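Uracil-DNA glycosylase (Nitratifractor salsuginis, PDB 5X3G) belongs to the uracil-DNA glycosylase superfamily and has an alpha/beta fold built round a central four-stranded parallel sheet. Local coordinates at residues 25-30 / 61-66; 43-46 / 51-54; 124-129 / 241-246; 205-210 / 234-239. One frame throughout, in Å; residues are numbered along the deposited sequence.

Interaction 1. Residues 25-30 / 61-66; sequences EEWEPI and AAFSTL
W27 and F63 form a buried T-shaped (edge-to-face) pair in this alpha/beta fold. W27 lies in a short 3-10 segment that leads into helix 28-35. F63 ends another 3-10 segment in the loop that runs from helix 40-48 to strand 73-77. The two rings stand almost upright to each other, with an angle of 86° between their planes. The edge of F63 is turned to the face of the indole. Its CD1 atom lies almost over the centre of the six-membered ring, 3.7 Å from W27 CZ3. The other half of the indole is covered from the same residue: F63 CB sits 4.2 Å from the centroid of the W27 five-membered ring, close to the ring normal. A single phenylalanine therefore spans both rings of the indole. CB already points at W27, and CG opposite the carbonyl carbon (chi1 -55°) turns the ring edge onto the benzo half. P68 also packs on W27, while V23, L165 and L193 pack on F63, and all these neighbours are apolar. The polar atom of the buried indole is bonded to a loop carbonyl. W27 NE1 donates to L66 O, which lies in the indole plane. The bond is nearly straight at 165°, but its modelled length, 2.5 Å from W27 NE1 to L66 O, is short and should be read with caution.

Interaction 2. Residues 43-46 / 51-54; sequences LEWM and GYIP
The C-terminal part of helix 40-48 is tied here to the loop that follows it, through Y52 packed on W45 and bonded to M46. The helix and loop are joined by a short link, so the contact is a local closure at the end of a helix. M46 is modelled as selenomethionine. W45 and Y52 make an edge-to-face pair, tilted from the ideal right angle, with 65° between the planes and the centroids of the W45 six-membered ring and the Y52 ring 5.2 Å apart. The side chains run past each other in opposite directions. Y52 CD2 comes over one face of the indole near its rim and approaches W45 CZ2 to 3.6 Å. Y52 CB also touches this benzo part, at 3.9 Å from W45 CH2. W45 CG points away from its own backbone N (chi1 166°), which carries the indole out to the loop. G51 O lies at the edge of the same ring, 4.1 Å from W45 CZ2, a loose approach. G51 has positive phi, where the chain turns into Y52. W45 also touches L172 and T174, and Y42 adds a second edge-to-face ring. M46 also packs on L17, L59 and L172. The phenol of Y52 reaches beyond the indole to the helix backbone. Y52 OH donates to M46 O at 2.8 Å, in the carbonyl plane and on a lone pair.

Interaction 3. Residues 124-129 / 241-246; sequences LVARGS and KAWELF
V125 and A126 of helix 114-126 pack on W243 of helix 240-246, just before a Schellman motif ends the first helix. V125 comes first. Its CG1 lies anti to the backbone N (chi1 172°) and reaches one face of the indole near the rim. It is 3.6 Å from W243 CZ2 and 3.8 Å from W243 CE2. P132 packs on the same valine. A126 follows and meets the tryptophan nearer its backbone. Its methyl touches the start of the side chain, with A126 CB 3.9 Å from W243 CA and 4.0 Å from W243 CB. The small side chain lets the backbones come close: the CA atoms of A126 and W243 are 5.0 Å apart. The contact across the helices is apolar; the indole NE1 of W243 instead donates to I237 O. Past A126 the chain leaves the partner helix. R127 does not meet helix 240-246; its NE forms a salt bridge with D250. G128, with positive phi, is the first residue out of the helix. The two backbone bonds of the Schellman motif close here: G128 N to V125 O at 3.0 Å, and S129 N to L124 O at 3.1 Å. R127 NH1 donates to S129 OG at 2.9 Å, with the hydroxyl oxygen near the guanidinium plane.

Interaction 4. Residues 205-210 / 234-239; sequences ILFGAH and HTFIVN
F207 and F236 meet where strand 203-207 of the parallel sheet ends and a type II' beta turn, F207 to H210, begins. F207 CB starts off to the side of the 234-239 segment. CG stands opposite the carbonyl carbon (chi1 -80°), and from there the ring extends toward F236. I205 CG2, two residues back on the strand, lies over one ring face, off its middle. CE1 makes the cross-segment contact: F207 CE1 is 4.0 Å from F236 CE1. The planes are at 90° and the centroids of the F207 and F236 rings 5.8 Å apart, but the approach is oblique, neither a stack nor edge-to-face. CZ, the far end of the F207 ring, goes on to pack against F246 of helix 240-246. L75 and P231 also pack on F207. F236 reaches this place from a 3-10 segment and also packs on F119, M122 and A242. N239 then caps helix 240-246, its OD1 accepting from A242 N. At the turn, G208 has positive phi and brings the chain round to H210. The F207 carbonyl closes it: F207 O accepts from H210 N at 3.1 Å, and weakly from H210 ND1.

Overall arrangement
Interactions 1 and 4 are buried; interactions 2 and 3 are partly buried and lie farther from the chain's centre. Interaction 2 is nested in the loop closed by interaction 1, between the N-terminal helices and the loop before strand 73-77, and their centres are 19 Å apart without touching. Interaction 4 is nested inside interaction 3, and these two do touch: segment 234-239 leads straight into helix 240-246 of interaction 3, and F236 also packs on helix 114-126. Interactions 2 and 3 lie on opposite sides of the chain's centre. Interactions 1 and 2 each combine an edge-to-face ring pair with a bond to a backbone carbonyl. Interactions 3 and 4 join their segments by apolar contacts.

Interaction 1. Residues 25-30 / 61-66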
loop_
_atom_site.group_PDB
_atom_site.type_symbol
_atom_site.label_atom_id
_atom_site.label_comp_id
_atom_site.label_asym_id
_atom_site.label_seq_id
_atom_site.Cartn_x
_atom_site.Cartn_y
_atom_site.Cartn_z
ATOM N N GLU A 25 -13.908 -1.357 -14.919
ATOM C CA GLU A 25 -13.826 -2.547 -15.762
ATOM C C GLU A 25 -12.532 -2.588 -16.568
ATOM O O GLU A 25 -12.121 -3.665 -17.018
ATOM C CB GLU A 25 -15.021 -2.641 -16.712
ATOM C CG GLU A 25 -15.493 -1.336 -17.318
ATOM C CD GLU A 25 -16.823 -1.493 -18.037
ATOM O OE1 GLU A 25 -17.225 -0.558 -18.762
ATOM O OE2 GLU A 25 -17.458 -2.558 -17.882
ATOM N N GLU A 26 -11.876 -1.436 -16.763
ATOM C CA GLU A 26 -10.565 -1.429 -17.408
ATOM C C GLU A 26 -9.570 -2.345 -16.712
ATOM O O GLU A 26 -8.589 -2.765 -17.335
ATOM C CB GLU A 26 -9.968 -0.023 -17.444
ATOM C CG GLU A 26 -10.620 0.957 -18.390
ATOM C CD GLU A 26 -9.840 2.253 -18.467
ATOM O OE1 GLU A 26 -8.742 2.320 -17.871
ATOM O OE2 GLU A 26 -10.318 3.204 -19.118
ATOM N N TRP A 27 -9.788 -2.645 -15.433
ATOM C CA TRP A 27 -8.885 -3.509 -14.689
ATOM C C TRP A 27 -9.070 -4.987 -15.002
ATOM O O TRP A 27 -8.219 -5.791 -14.608
ATOM C CB TRP A 27 -9.061 -3.274 -13.190
ATOM C CG TRP A 27 -8.236 -2.145 -12.691
ATOM C CD1 TRP A 27 -8.670 -0.907 -12.317
ATOM C CD2 TRP A 27 -6.816 -2.137 -12.538
ATOM N NE1 TRP A 27 -7.604 -0.133 -11.927
ATOM C CE2 TRP A 27 -6.454 -0.866 -12.054
ATOM C CE3 TRP A 27 -5.815 -3.087 -12.759
ATOM C CZ2 TRP A 27 -5.134 -0.520 -11.785
ATOM C CZ3 TRP A 27 -4.506 -2.743 -12.493
ATOM C CH2 TRP A 27 -4.176 -1.470 -12.012
ATOM N N GLU A 28 -10.138 -5.360 -15.706
ATOM C CA GLU A 28 -10.394 -6.777 -15.954
ATOM C C GLU A 28 -9.286 -7.499 -16.718
ATOM O O GLU A 28 -8.973 -8.643 -16.344
ATOM C CB GLU A 28 -11.741 -6.942 -16.671
ATOM C CG GLU A 28 -12.936 -6.791 -15.745
ATOM C CD GLU A 28 -14.238 -7.230 -16.384
ATOM O OE1 GLU A 28 -14.190 -7.944 -17.408
ATOM O OE2 GLU A 28 -15.310 -6.869 -15.855
ATOM N N PRO A 29 -8.670 -6.935 -17.767
ATOM C CA PRO A 29 -7.617 -7.692 -18.472
ATOM C C PRO A 29 -6.442 -8.078 -17.592
ATOM O O PRO A 29 -5.817 -9.119 -17.833
ATOM C CB PRO A 29 -7.187 -6.732 -19.591
ATOM C CG PRO A 29 -8.366 -5.870 -19.817
ATOM C CD PRO A 29 -8.980 -5.674 -18.466
ATOM N N ILE A 30 -6.118 -7.276 -16.582
ATOM C CA ILE A 30 -4.983 -7.573 -15.713
ATOM C C ILE A 30 -5.422 -8.324 -14.462
ATOM O O ILE A 30 -4.740 -9.249 -14.013
ATOM C CB ILE A 30 -4.247 -6.266 -15.352
ATOM C CG1 ILE A 30 -3.785 -5.531 -16.612
ATOM C CG2 ILE A 30 -3.054 -6.550 -14.450
ATOM C CD1 ILE A 30 -3.089 -4.217 -16.323
ATOM N N ALA A 61 -9.268 -2.459 -2.727
ATOM C CA ALA A 61 -9.396 -1.009 -2.606
ATOM C C ALA A 61 -8.235 -0.273 -3.266
ATOM O O ALA A 61 -8.389 0.883 -3.683
ATOM C CB ALA A 61 -9.501 -0.610 -1.135
ATOM N N ALA A 62 -7.072 -0.922 -3.372
ATOM C CA ALA A 62 -5.931 -0.303 -4.034
ATOM C C ALA A 62 -6.171 -0.075 -5.523
ATOM O O ALA A 62 -5.479 0.747 -6.134
ATOM C CB ALA A 62 -4.683 -1.160 -3.832
ATOM N N PHE A 63 -7.135 -0.777 -6.118
ATOM C CA PHE A 63 -7.466 -0.639 -7.530
ATOM C C PHE A 63 -8.705 0.215 -7.772
ATOM O O PHE A 63 -9.138 0.344 -8.922
ATOM C CB PHE A 63 -7.680 -2.024 -8.163
ATOM C CG PHE A 63 -6.516 -2.969 -7.992
ATOM C CD1 PHE A 63 -5.585 -3.135 -9.006
ATOM C CD2 PHE A 63 -6.367 -3.710 -6.829
ATOM C CE1 PHE A 63 -4.518 -4.011 -8.857
ATOM C CE2 PHE A 63 -5.304 -4.585 -6.674
ATOM C CZ PHE A 63 -4.381 -4.735 -7.689
ATOM N N SER A 64 -9.284 0.801 -6.723
ATOM C CA SER A 64 -10.594 1.432 -6.828
ATOM C C SER A 64 -10.547 2.855 -7.370
ATOM O O SER A 64 -11.609 3.451 -7.583
ATOM C CB SER A 64 -11.284 1.430 -5.461
ATOM O OG SER A 64 -10.537 2.167 -4.509
ATOM N N THR A 65 -9.361 3.417 -7.591
ATOM C CA THR A 65 -9.263 4.764 -8.139
ATOM C C THR A 65 -8.336 4.779 -9.347
ATOM O O THR A 65 -8.720 5.240 -10.429
ATOM C CB THR A 65 -8.768 5.748 -7.080
ATOM O OG1 THR A 65 -9.593 5.652 -5.915
ATOM C CG2 THR A 65 -8.821 7.170 -7.615
ATOM N N LEU A 66 -7.116 4.278 -9.167
ATOM C CA LEU A 66 -6.171 4.187 -10.270
ATOM C C LEU A 66 -6.714 3.292 -11.376
ATOM O O LEU A 66 -7.344 2.263 -11.118
ATOM C CB LEU A 66 -4.831 3.637 -9.777
ATOM C CG LEU A 66 -3.929 4.519 -8.913
ATOM C CD1 LEU A 66 -2.773 3.697 -8.370
ATOM C CD2 LEU A 66 -3.414 5.702 -9.714
#

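Interaction 2. Residues 43-46 / 51-54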
loop_
_atom_site.group_PDB
_atom_site.type_symbol
_atom_site.label_atom_id
_atom_site.label_comp_id
_atom_site.label_asym_id
_atom_site.label_seq_id
_atom_site.Cartn_x
_atom_site.Cartn_y
_atom_site.Cartn_z
ATOM N N LEU A 43 -11.163 -19.344 -3.497
ATOM C CA LEU A 43 -12.043 -18.312 -4.034
ATOM C C LEU A 43 -13.450 -18.427 -3.460
ATOM O O LEU A 43 -14.105 -17.411 -3.204
ATOM C CB LEU A 43 -12.079 -18.390 -5.560
ATOM C CG LEU A 43 -10.897 -17.741 -6.282
ATOM C CD1 LEU A 43 -10.987 -17.967 -7.782
ATOM C CD2 LEU A 43 -10.852 -16.258 -5.966
ATOM N N GLU A 44 -13.935 -19.655 -3.257
ATOM C CA GLU A 44 -15.254 -19.827 -2.654
ATOM C C GLU A 44 -15.271 -19.324 -1.215
ATOM O O GLU A 44 -16.201 -18.614 -0.806
ATOM C CB GLU A 44 -15.672 -21.297 -2.716
ATOM N N TRP A 45 -14.247 -19.681 -0.432
ATOM C CA TRP A 45 -14.133 -19.159 0.927
ATOM C C TRP A 45 -14.076 -17.640 0.933
ATOM O O TRP A 45 -14.700 -16.989 1.779
ATOM C CB TRP A 45 -12.891 -19.729 1.609
ATOM C CG TRP A 45 -12.538 -18.989 2.859
ATOM C CD1 TRP A 45 -13.235 -18.983 4.029
ATOM C CD2 TRP A 45 -11.414 -18.121 3.059
ATOM N NE1 TRP A 45 -12.610 -18.179 4.952
ATOM C CE2 TRP A 45 -11.490 -17.637 4.379
ATOM C CE3 TRP A 45 -10.348 -17.713 2.251
ATOM C CZ2 TRP A 45 -10.544 -16.766 4.910
ATOM C CZ3 TRP A 45 -9.409 -16.847 2.781
ATOM C CH2 TRP A 45 -9.514 -16.383 4.097
HETATM N N MSE A 46 -13.323 -17.062 0.005
HETATM C CA MSE A 46 -13.200 -15.617 -0.116
HETATM C C MSE A 46 -14.541 -14.968 -0.434
HETATM O O MSE A 46 -14.851 -13.878 0.047
HETATM C CB MSE A 46 -12.185 -15.283 -1.198
HETATM C CG MSE A 46 -11.265 -14.140 -0.879
HETATM SE SE MSE A 46 -10.039 -13.931 -2.366
HETATM C CE MSE A 46 -11.016 -12.585 -3.362
ATOM N N GLY A 51 -14.424 -14.346 8.281
ATOM C CA GLY A 51 -13.212 -14.828 8.911
ATOM C C GLY A 51 -11.920 -14.264 8.370
ATOM O O GLY A 51 -10.869 -14.892 8.552
ATOM N N TYR A 52 -11.955 -13.105 7.718
ATOM C CA TYR A 52 -10.730 -12.489 7.232
ATOM C C TYR A 52 -10.909 -10.981 7.178
ATOM O O TYR A 52 -12.029 -10.467 7.146
ATOM C CB TYR A 52 -10.323 -13.033 5.854
ATOM C CG TYR A 52 -11.269 -12.682 4.721
ATOM C CD1 TYR A 52 -11.208 -11.443 4.093
ATOM C CD2 TYR A 52 -12.207 -13.599 4.264
ATOM C CE1 TYR A 52 -12.063 -11.121 3.059
ATOM C CE2 TYR A 52 -13.066 -13.286 3.222
ATOM C CZ TYR A 52 -12.988 -12.044 2.625
ATOM O OH TYR A 52 -13.835 -11.721 1.592
ATOM N N ILE A 53 -9.782 -10.279 7.153
ATOM C CA ILE A 53 -9.764 -8.831 6.990
ATOM C C ILE A 53 -8.793 -8.481 5.866
ATOM O O ILE A 53 -7.822 -9.206 5.647
ATOM C CB ILE A 53 -9.381 -8.118 8.302
ATOM C CG1 ILE A 53 -8.000 -8.567 8.774
ATOM C CG2 ILE A 53 -10.431 -8.364 9.375
ATOM C CD1 ILE A 53 -7.477 -7.779 9.950
ATOM N N PRO A 54 -9.055 -7.384 5.131
ATOM C CA PRO A 54 -10.196 -6.471 5.248
ATOM C C PRO A 54 -11.472 -7.115 4.721
ATOM O O PRO A 54 -11.379 -8.181 4.118
ATOM C CB PRO A 54 -9.777 -5.284 4.378
ATOM C CG PRO A 54 -8.936 -5.894 3.326
ATOM C CD PRO A 54 -8.179 -7.006 4.007
#

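Interaction 3. Residues 124-129 / 241-246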
loop_
_atom_site.group_PDB
_atom_site.type_symbol
_atom_site.label_atom_id
_atom_site.label_comp_id
_atom_site.label_asym_id
_atom_site.label_seq_id
_atom_site.Cartn_x
_atom_site.Cartn_y
_atom_site.Cartn_z
ATOM N N LEU A 124 8.173 15.195 5.884
ATOM C CA LEU A 124 8.331 16.556 6.384
ATOM C C LEU A 124 9.757 17.059 6.203
ATOM O O LEU A 124 9.966 18.254 5.965
ATOM C CB LEU A 124 7.926 16.628 7.855
ATOM C CG LEU A 124 6.433 16.521 8.161
ATOM C CD1 LEU A 124 6.207 16.458 9.666
ATOM C CD2 LEU A 124 5.670 17.691 7.529
ATOM N N VAL A 125 10.750 16.175 6.316
ATOM C CA VAL A 125 12.130 16.592 6.078
ATOM C C VAL A 125 12.365 16.837 4.593
ATOM O O VAL A 125 12.918 17.870 4.196
ATOM C CB VAL A 125 13.114 15.548 6.635
ATOM C CG1 VAL A 125 14.542 15.883 6.213
ATOM C CG2 VAL A 125 13.001 15.464 8.147
ATOM N N ALA A 126 11.947 15.888 3.750
ATOM C CA ALA A 126 12.271 15.946 2.328
ATOM C C ALA A 126 11.636 17.148 1.647
ATOM O O ALA A 126 12.154 17.633 0.634
ATOM C CB ALA A 126 11.827 14.655 1.640
ATOM N N ARG A 127 10.520 17.638 2.173
ATOM C CA ARG A 127 9.831 18.773 1.579
ATOM C C ARG A 127 10.324 20.110 2.119
ATOM O O ARG A 127 9.808 21.154 1.709
ATOM C CB ARG A 127 8.319 18.642 1.798
ATOM C CG ARG A 127 7.839 19.052 3.177
ATOM C CD ARG A 127 6.331 18.895 3.286
ATOM N NE ARG A 127 5.630 19.564 2.191
ATOM C CZ ARG A 127 5.307 20.853 2.182
ATOM N NH1 ARG A 127 5.621 21.627 3.211
ATOM N NH2 ARG A 127 4.667 21.363 1.141
ATOM N N GLY A 128 11.310 20.105 3.013
ATOM C CA GLY A 128 11.873 21.337 3.527
ATOM C C GLY A 128 11.087 22.004 4.632
ATOM O O GLY A 128 11.220 23.219 4.818
ATOM N N SER A 129 10.264 21.257 5.366
ATOM C CA SER A 129 9.544 21.809 6.507
ATOM C C SER A 129 10.339 21.651 7.799
ATOM O O SER A 129 10.435 22.591 8.593
ATOM C CB SER A 129 8.174 21.139 6.645
ATOM O OG SER A 129 7.324 21.486 5.563
ATOM N N LYS A 241 17.968 8.444 0.073
ATOM C CA LYS A 241 17.335 7.751 -1.045
ATOM C C LYS A 241 15.819 7.866 -0.952
ATOM O O LYS A 241 15.130 8.026 -1.972
ATOM C CB LYS A 241 17.779 6.287 -1.079
ATOM C CG LYS A 241 17.358 5.537 -2.334
ATOM C CD LYS A 241 17.934 4.127 -2.376
ATOM C CE LYS A 241 17.796 3.522 -3.767
ATOM N NZ LYS A 241 18.305 2.123 -3.825
ATOM N N ALA A 242 15.285 7.818 0.273
ATOM C CA ALA A 242 13.864 8.070 0.478
ATOM C C ALA A 242 13.501 9.508 0.128
ATOM O O ALA A 242 12.472 9.752 -0.512
ATOM C CB ALA A 242 13.476 7.754 1.922
ATOM N N TRP A 243 14.331 10.474 0.541
ATOM C CA TRP A 243 14.081 11.867 0.176
ATOM C C TRP A 243 13.976 12.030 -1.331
ATOM O O TRP A 243 13.121 12.774 -1.826
ATOM C CB TRP A 243 15.193 12.779 0.689
ATOM C CG TRP A 243 15.459 12.770 2.154
ATOM C CD1 TRP A 243 14.772 12.105 3.128
ATOM C CD2 TRP A 243 16.508 13.481 2.813
ATOM N NE1 TRP A 243 15.338 12.358 4.358
ATOM C CE2 TRP A 243 16.405 13.203 4.189
ATOM C CE3 TRP A 243 17.525 14.329 2.369
ATOM C CZ2 TRP A 243 17.285 13.742 5.125
ATOM C CZ3 TRP A 243 18.395 14.864 3.296
ATOM C CH2 TRP A 243 18.271 14.569 4.658
ATOM N N GLU A 244 14.856 11.364 -2.080
ATOM C CA GLU A 244 14.840 11.541 -3.525
ATOM C C GLU A 244 13.691 10.788 -4.183
ATOM O O GLU A 244 13.147 11.260 -5.188
ATOM C CB GLU A 244 16.176 11.110 -4.131
ATOM C CG GLU A 244 16.255 11.359 -5.630
ATOM C CD GLU A 244 17.648 11.174 -6.192
ATOM O OE1 GLU A 244 18.574 10.880 -5.409
ATOM O OE2 GLU A 244 17.815 11.323 -7.422
ATOM N N LEU A 245 13.296 9.635 -3.640
ATOM C CA LEU A 245 12.174 8.921 -4.244
ATOM C C LEU A 245 10.844 9.611 -3.950
ATOM O O LEU A 245 10.059 9.878 -4.866
ATOM C CB LEU A 245 12.142 7.471 -3.759
ATOM C CG LEU A 245 10.907 6.680 -4.201
ATOM C CD1 LEU A 245 10.789 6.666 -5.715
ATOM C CD2 LEU A 245 10.960 5.263 -3.664
ATOM N N PHE A 246 10.578 9.916 -2.681
ATOM C CA PHE A 246 9.269 10.412 -2.274
ATOM C C PHE A 246 9.162 11.929 -2.287
ATOM O O PHE A 246 8.046 12.454 -2.320
ATOM C CB PHE A 246 8.926 9.895 -0.876
ATOM C CG PHE A 246 8.778 8.408 -0.811
ATOM C CD1 PHE A 246 7.698 7.778 -1.409
ATOM C CD2 PHE A 246 9.723 7.635 -0.163
ATOM C CE1 PHE A 246 7.564 6.406 -1.356
ATOM C CE2 PHE A 246 9.591 6.264 -0.105
ATOM C CZ PHE A 246 8.515 5.647 -0.704
#

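Interaction 4. Residues 205-210 / 234-239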
loop_
_atom_site.group_PDB
_atom_site.type_symbol
_atom_site.label_atom_id
_atom_site.label_comp_id
_atom_site.label_asym_id
_atom_site.label_seq_id
_atom_site.Cartn_x
_atom_site.Cartn_y
_atom_site.Cartn_z
ATOM N N ILE A 205 8.588 -0.288 -5.659
ATOM C CA ILE A 205 9.183 0.291 -4.459
ATOM C C ILE A 205 9.227 -0.798 -3.398
ATOM O O ILE A 205 8.182 -1.280 -2.945
ATOM C CB ILE A 205 8.397 1.516 -3.971
ATOM C CG1 ILE A 205 8.375 2.596 -5.052
ATOM C CG2 ILE A 205 8.994 2.046 -2.670
ATOM C CD1 ILE A 205 7.385 3.698 -4.772
ATOM N N LEU A 206 10.434 -1.185 -3.000
ATOM C CA LEU A 206 10.646 -2.381 -2.189
ATOM C C LEU A 206 11.241 -1.974 -0.844
ATOM O O LEU A 206 12.440 -1.700 -0.744
ATOM C CB LEU A 206 11.541 -3.365 -2.932
ATOM C CG LEU A 206 11.046 -3.709 -4.340
ATOM C CD1 LEU A 206 12.135 -4.397 -5.151
ATOM C CD2 LEU A 206 9.787 -4.571 -4.276
ATOM N N PHE A 207 10.400 -1.946 0.187
ATOM C CA PHE A 207 10.831 -1.603 1.538
ATOM C C PHE A 207 11.469 -2.821 2.194
ATOM O O PHE A 207 10.792 -3.825 2.441
ATOM C CB PHE A 207 9.650 -1.110 2.370
ATOM C CG PHE A 207 9.277 0.320 2.115
ATOM C CD1 PHE A 207 10.226 1.238 1.700
ATOM C CD2 PHE A 207 7.972 0.749 2.300
ATOM C CE1 PHE A 207 9.880 2.555 1.470
ATOM C CE2 PHE A 207 7.620 2.065 2.073
ATOM C CZ PHE A 207 8.575 2.971 1.657
ATOM N N GLY A 208 12.767 -2.732 2.478
ATOM C CA GLY A 208 13.426 -3.748 3.287
ATOM C C GLY A 208 13.322 -5.144 2.701
ATOM O O GLY A 208 13.629 -5.379 1.525
ATOM N N ALA A 209 12.864 -6.084 3.536
ATOM C CA ALA A 209 12.823 -7.494 3.152
ATOM C C ALA A 209 12.022 -7.724 1.878
ATOM O O ALA A 209 12.288 -8.688 1.145
ATOM C CB ALA A 209 12.243 -8.328 4.296
ATOM N N HIS A 210 11.051 -6.847 1.592
ATOM C CA HIS A 210 10.250 -6.968 0.378
ATOM C C HIS A 210 11.116 -7.086 -0.868
ATOM O O HIS A 210 10.708 -7.719 -1.850
ATOM C CB HIS A 210 9.312 -5.766 0.243
ATOM C CG HIS A 210 8.149 -5.794 1.187
ATOM N ND1 HIS A 210 7.906 -4.788 2.097
ATOM C CD2 HIS A 210 7.163 -6.705 1.360
ATOM C CE1 HIS A 210 6.820 -5.078 2.791
ATOM N NE2 HIS A 210 6.351 -6.237 2.364
ATOM N N HIS A 234 13.978 4.087 12.508
ATOM C CA HIS A 234 14.012 5.537 12.679
ATOM C C HIS A 234 14.995 6.197 11.720
ATOM O O HIS A 234 14.768 7.333 11.281
ATOM C CB HIS A 234 14.350 5.887 14.130
ATOM C CG HIS A 234 15.567 5.192 14.655
ATOM N ND1 HIS A 234 16.815 5.776 14.657
ATOM C CD2 HIS A 234 15.726 3.963 15.201
ATOM C CE1 HIS A 234 17.692 4.936 15.178
ATOM N NE2 HIS A 234 17.056 3.828 15.516
ATOM N N THR A 235 16.074 5.495 11.360
ATOM C CA THR A 235 17.041 6.039 10.412
ATOM C C THR A 235 16.394 6.382 9.073
ATOM O O THR A 235 16.885 7.265 8.356
ATOM C CB THR A 235 18.189 5.048 10.211
ATOM O OG1 THR A 235 17.657 3.727 10.064
ATOM C CG2 THR A 235 19.140 5.078 11.403
ATOM N N PHE A 236 15.289 5.709 8.728
ATOM C CA PHE A 236 14.548 6.032 7.511
ATOM C C PHE A 236 14.241 7.518 7.405
ATOM O O PHE A 236 14.153 8.054 6.295
ATOM C CB PHE A 236 13.240 5.233 7.463
ATOM C CG PHE A 236 12.430 5.449 6.211
ATOM C CD1 PHE A 236 12.682 4.704 5.070
ATOM C CD2 PHE A 236 11.406 6.384 6.179
ATOM C CE1 PHE A 236 11.937 4.893 3.921
ATOM C CE2 PHE A 236 10.658 6.579 5.032
ATOM C CZ PHE A 236 10.923 5.833 3.903
ATOM N N ILE A 237 14.081 8.201 8.544
ATOM C CA ILE A 237 13.719 9.614 8.511
ATOM C C ILE A 237 14.778 10.434 7.786
ATOM O O ILE A 237 14.455 11.399 7.082
ATOM C CB ILE A 237 13.472 10.136 9.942
ATOM C CG1 ILE A 237 12.344 9.349 10.611
ATOM C CG2 ILE A 237 13.127 11.616 9.929
ATOM C CD1 ILE A 237 12.178 9.659 12.081
ATOM N N VAL A 238 16.050 10.057 7.912
ATOM C CA VAL A 238 17.110 10.813 7.253
ATOM C C VAL A 238 17.749 9.972 6.155
ATOM O O VAL A 238 18.925 10.157 5.822
ATOM C CB VAL A 238 18.161 11.303 8.265
ATOM C CG1 VAL A 238 17.554 12.346 9.191
ATOM C CG2 VAL A 238 18.714 10.137 9.064
ATOM N N ASN A 239 16.976 9.055 5.579
ATOM C CA ASN A 239 17.439 8.246 4.455
ATOM C C ASN A 239 17.279 9.060 3.177
ATOM O O ASN A 239 16.157 9.285 2.714
ATOM C CB ASN A 239 16.657 6.939 4.380
ATOM C CG ASN A 239 17.268 5.950 3.406
ATOM O OD1 ASN A 239 17.299 6.189 2.200
ATOM N ND2 ASN A 239 17.753 4.830 3.927
#